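Local structure of zinc phosphodiesterase ELAC protein 1 (3ZWF) at residues T291-M294 against A295-F298; D99-W102 against R103-L107. The protein is a zinc phosphodiesterase with some tRNA 3'-processing endonuclease activity that acts in tRNA repair by removing a 2',3'-cyclic phosphate. All coordinates share one frame; numbering follows the deposited sequence.

Both contacts are single helical runs on the outside of a metallo-beta-lactamase fold, one against each of its two mixed sheets. Contact 2 comes first along the chain, in helix 97-107, between strands 89-94 and 116-121, parallel neighbours in one sheet; contact 1 follows much later, in helix 292-301, between parallel strands 269-273 and 306-310 of the other sheet. Their centres are about 38 Å apart on opposite sides of the chain's centre, and their nearest atoms are about 26 Å apart, so they do not touch. Contact 2 faces the second subunit of the homodimer, whereas no other chain of the assembly touches contact 1, which lies against strand 306-310, just ahead of the zinc ligand H311.

Contact 1: T291-M294 against A295-F298; sequences TPQM and AATF
From T291 O to A295 N (3.1 Å) the first turn of helix 292-301 is closed by an i to i+4 backbone bond, and the carbonyls of P292, Q293 and M294 continue the series to the N-H groups of A296, T297 and F298. The side chain of T297 joins it by turning back on the preceding turn. Its OG1, beside its own backbone N (chi1 -67°), gives a hydrogen bond to Q293 O at 2.9 Å, while T297 N reaches the same oxygen at 3.0 Å. The two donors approach from opposite faces of the carbonyl plane, so Q293 O is gripped twice. Q293 bends at chi2 (52°), which brings its amide oxygen OE1 to 3.0 Å from T297 OG1, on the exposed side of the helix.

T291 is the N-cap. Its OG1 is hydrogen-bonded to D278 OD1, which also accepts from Q293 N, so an aspartate from the loop ahead of helix 281-286 helps cap the helix start. M294, with CG beside its own backbone N (chi1 -65°) and chi2 extended, carries SD back to the cap, where T291 N makes a weak N-H...S hydrogen bond to it (3.5 Å). The side chains of A295 and H311, a zinc ligand, are about 10 Å apart. T291 and M294 both rest on M281 of helix 281-286. Along the same buried face as T291, A295 and F298 pack on H272 of strand 269-273, and A295 meets L309 of strand 306-310 as well; helix 292-301 forms the second helical part of the connection between these two parallel strands, after helix 281-286.

Contact 2: D99-W102 against R103-L107; sequences DFIW and RTMEL
R103 leans back over D99, one turn earlier on helix 97-107, and its chain can be followed outward atom by atom. CB sits 3.3 Å from D99 O, the carbonyl that accepts the backbone bond from R103 N. With CG turned to the side of its own backbone N (chi1 -72°), that methylene stays over the same oxygen at 3.2 Å. CD and NE draw away from it, and beyond a bend at chi3 the guanidinium lays one face over D99 CB. At the tip, NH2 comes 3.7 Å from D99 OD2, a long salt bridge: the oxygen lies well out of the guanidinium plane, so any attraction is probably between the charges alone, with no N-H pointing at that oxygen.

Helix 97-107 is the crossover of a beta-alpha-beta unit, linking parallel strands 89-94 and 116-121. I101 faces the fold's interior, packing on V118 of the latter strand and on L73 of helix 69-79; its CG2 also meets M105 CG at 4.2 Å. Beside it, F100 O accepts from both T104 OG1 (2.7 Å) and T104 N (3.0 Å), one on each side of its plane. The same hydroxyl oxygen lies over one face of the F100 ring, offset toward its rim and 3.6 Å from CE1, while F66 meets that ring edge-to-face. F100 and T104 also face the dimer partner, F100 packing on L107 of the second subunit and T104 on F67 of that chain; R103 meets its own counterpart, R103 of the second subunit.

Contact 1: T291-M294 against A295-F298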
loop_
_atom_site.group_PDB
_atom_site.type_symbol
_atom_site.label_atom_id
_atom_site.label_comp_id
_atom_site.label_asym_id
_atom_site.label_seq_id
_atom_site.Cartn_x
_atom_site.Cartn_y
_atom_site.Cartn_z
ATOM N N THR A 291 -11.305 23.911 -3.727
ATOM C CA THR A 291 -10.521 24.554 -4.769
ATOM C C THR A 291 -9.643 25.648 -4.109
ATOM O O THR A 291 -9.777 25.913 -2.906
ATOM C CB THR A 291 -11.430 25.181 -5.824
ATOM O OG1 THR A 291 -12.121 26.285 -5.246
ATOM C CG2 THR A 291 -12.423 24.151 -6.386
ATOM N N PRO A 292 -8.718 26.262 -4.875
ATOM C CA PRO A 292 -7.855 27.213 -4.185
ATOM C C PRO A 292 -8.587 28.406 -3.550
ATOM O O PRO A 292 -8.194 28.847 -2.480
ATOM C CB PRO A 292 -6.934 27.700 -5.293
ATOM C CG PRO A 292 -6.804 26.499 -6.200
ATOM C CD PRO A 292 -8.187 25.924 -6.218
ATOM N N GLN A 293 -9.642 28.879 -4.197
ATOM C CA GLN A 293 -10.405 30.000 -3.611
ATOM C C GLN A 293 -11.075 29.593 -2.298
ATOM O O GLN A 293 -11.178 30.379 -1.372
ATOM C CB GLN A 293 -11.421 30.552 -4.592
ATOM C CG GLN A 293 -12.106 31.858 -4.081
ATOM C CD GLN A 293 -11.163 32.992 -3.621
ATOM O OE1 GLN A 293 -11.178 33.390 -2.417
ATOM N NE2 GLN A 293 -10.396 33.548 -4.559
ATOM N N MET A 294 -11.500 28.337 -2.197
ATOM C CA MET A 294 -12.170 27.881 -0.961
ATOM C C MET A 294 -11.157 27.794 0.173
ATOM O O MET A 294 -11.426 28.234 1.323
ATOM C CB MET A 294 -12.851 26.514 -1.158
ATOM C CG MET A 294 -13.987 26.552 -2.158
ATOM S SD MET A 294 -14.501 24.906 -2.690
ATOM C CE MET A 294 -14.918 24.139 -1.094
ATOM N N ALA A 295 -9.972 27.295 -0.162
ATOM C CA ALA A 295 -8.892 27.170 0.812
ATOM C C ALA A 295 -8.427 28.566 1.281
ATOM O O ALA A 295 -8.219 28.794 2.474
ATOM C CB ALA A 295 -7.722 26.385 0.241
ATOM N N ALA A 296 -8.290 29.473 0.318
ATOM C CA ALA A 296 -7.805 30.836 0.557
ATOM C C ALA A 296 -8.772 31.603 1.471
ATOM O O ALA A 296 -8.369 32.348 2.358
ATOM C CB ALA A 296 -7.618 31.580 -0.773
ATOM N N THR A 297 -10.058 31.382 1.239
ATOM C CA THR A 297 -11.099 32.031 2.009
ATOM C C THR A 297 -11.053 31.526 3.460
ATOM O O THR A 297 -11.168 32.322 4.429
ATOM C CB THR A 297 -12.472 31.761 1.377
ATOM O OG1 THR A 297 -12.551 32.413 0.116
ATOM C CG2 THR A 297 -13.616 32.311 2.273
ATOM N N PHE A 298 -10.869 30.220 3.632
ATOM C CA PHE A 298 -10.699 29.661 4.988
ATOM C C PHE A 298 -9.428 30.182 5.683
ATOM O O PHE A 298 -9.461 30.526 6.869
ATOM C CB PHE A 298 -10.699 28.132 4.993
ATOM C CG PHE A 298 -10.532 27.557 6.358
ATOM C CD1 PHE A 298 -11.552 27.682 7.312
ATOM C CD2 PHE A 298 -9.340 26.967 6.732
ATOM C CE1 PHE A 298 -11.400 27.149 8.581
ATOM C CE2 PHE A 298 -9.196 26.398 8.001
ATOM C CZ PHE A 298 -10.217 26.501 8.924
#

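Contact 2: D99-W102 against R103-L107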
loop_
_atom_site.group_PDB
_atom_site.type_symbol
_atom_site.label_atom_id
_atom_site.label_comp_id
_atom_site.label_asym_id
_atom_site.label_seq_id
_atom_site.Cartn_x
_atom_site.Cartn_y
_atom_site.Cartn_z
ATOM N N ASP A 99 -8.877 -1.873 14.171
ATOM C CA ASP A 99 -9.138 -3.273 13.712
ATOM C C ASP A 99 -8.463 -3.541 12.383
ATOM O O ASP A 99 -7.946 -4.628 12.154
ATOM C CB ASP A 99 -10.639 -3.515 13.605
ATOM C CG ASP A 99 -11.336 -3.554 14.984
ATOM O OD1 ASP A 99 -10.648 -3.742 16.017
ATOM O OD2 ASP A 99 -12.581 -3.399 15.018
ATOM N N PHE A 100 -8.427 -2.537 11.502
ATOM C CA PHE A 100 -7.763 -2.651 10.227
ATOM C C PHE A 100 -6.305 -3.026 10.421
ATOM O O PHE A 100 -5.788 -3.964 9.791
ATOM C CB PHE A 100 -7.849 -1.367 9.395
ATOM C CG PHE A 100 -7.027 -1.416 8.157
ATOM C CD1 PHE A 100 -7.420 -2.193 7.094
ATOM C CD2 PHE A 100 -5.842 -0.695 8.053
ATOM C CE1 PHE A 100 -6.631 -2.262 5.935
ATOM C CE2 PHE A 100 -5.076 -0.727 6.884
ATOM C CZ PHE A 100 -5.479 -1.502 5.837
ATOM N N ILE A 101 -5.618 -2.297 11.283
ATOM C CA ILE A 101 -4.192 -2.544 11.530
ATOM C C ILE A 101 -3.988 -3.940 12.182
ATOM O O ILE A 101 -3.153 -4.738 11.730
ATOM C CB ILE A 101 -3.509 -1.418 12.367
ATOM C CG1 ILE A 101 -3.582 -0.072 11.642
ATOM C CG2 ILE A 101 -2.066 -1.792 12.650
ATOM C CD1 ILE A 101 -3.358 1.134 12.538
ATOM N N TRP A 102 -4.778 -4.253 13.214
ATOM C CA TRP A 102 -4.636 -5.506 13.928
ATOM C C TRP A 102 -4.813 -6.693 12.975
ATOM O O TRP A 102 -4.015 -7.636 12.951
ATOM C CB TRP A 102 -5.684 -5.612 15.056
ATOM C CG TRP A 102 -5.661 -6.888 15.694
ATOM C CD1 TRP A 102 -6.406 -8.021 15.352
ATOM C CD2 TRP A 102 -4.804 -7.287 16.765
ATOM N NE1 TRP A 102 -6.050 -9.066 16.155
ATOM C CE2 TRP A 102 -5.080 -8.651 17.036
ATOM C CE3 TRP A 102 -3.832 -6.628 17.533
ATOM C CZ2 TRP A 102 -4.426 -9.356 18.047
ATOM C CZ3 TRP A 102 -3.182 -7.337 18.544
ATOM C CH2 TRP A 102 -3.482 -8.685 18.787
ATOM N N ARG A 103 -5.885 -6.637 12.202
ATOM C CA ARG A 103 -6.263 -7.781 11.326
ATOM C C ARG A 103 -5.219 -7.936 10.236
ATOM O O ARG A 103 -4.849 -9.058 9.851
ATOM C CB ARG A 103 -7.620 -7.550 10.667
ATOM C CG ARG A 103 -8.814 -7.659 11.647
ATOM C CD ARG A 103 -10.115 -7.881 10.871
ATOM N NE ARG A 103 -11.203 -7.102 11.452
ATOM C CZ ARG A 103 -11.782 -7.343 12.625
ATOM N NH1 ARG A 103 -11.411 -8.377 13.379
ATOM N NH2 ARG A 103 -12.748 -6.540 13.047
ATOM N N THR A 104 -4.732 -6.805 9.724
ATOM C CA THR A 104 -3.749 -6.827 8.618
ATOM C C THR A 104 -2.400 -7.398 9.097
ATOM O O THR A 104 -1.765 -8.198 8.416
ATOM C CB THR A 104 -3.617 -5.450 7.935
ATOM O OG1 THR A 104 -4.938 -5.060 7.517
ATOM C CG2 THR A 104 -2.647 -5.502 6.698
ATOM N N MET A 105 -1.999 -7.029 10.307
ATOM C CA MET A 105 -0.779 -7.590 10.909
ATOM C C MET A 105 -0.933 -9.098 11.146
ATOM O O MET A 105 -0.001 -9.871 10.894
ATOM C CB MET A 105 -0.392 -6.890 12.199
ATOM C CG MET A 105 -0.029 -5.430 12.026
ATOM S SD MET A 105 1.398 -5.116 10.993
ATOM C CE MET A 105 0.643 -4.557 9.472
ATOM N N GLU A 106 -2.099 -9.500 11.648
ATOM C CA GLU A 106 -2.365 -10.922 11.903
ATOM C C GLU A 106 -2.347 -11.700 10.587
ATOM O O GLU A 106 -1.739 -12.779 10.505
ATOM C CB GLU A 106 -3.704 -11.110 12.617
ATOM C CG GLU A 106 -3.954 -12.548 12.987
ATOM C CD GLU A 106 -5.231 -12.775 13.777
ATOM O OE1 GLU A 106 -6.277 -12.175 13.441
ATOM O OE2 GLU A 106 -5.196 -13.598 14.711
ATOM N N LEU A 107 -3.039 -11.161 9.575
ATOM C CA LEU A 107 -3.172 -11.856 8.263
ATOM C C LEU A 107 -1.807 -12.078 7.637
ATOM O O LEU A 107 -1.561 -13.124 6.966
ATOM C CB LEU A 107 -4.078 -11.059 7.323
ATOM C CG LEU A 107 -4.377 -11.624 5.931
ATOM C CD1 LEU A 107 -5.304 -12.856 6.039
ATOM C CD2 LEU A 107 -4.932 -10.548 4.979
#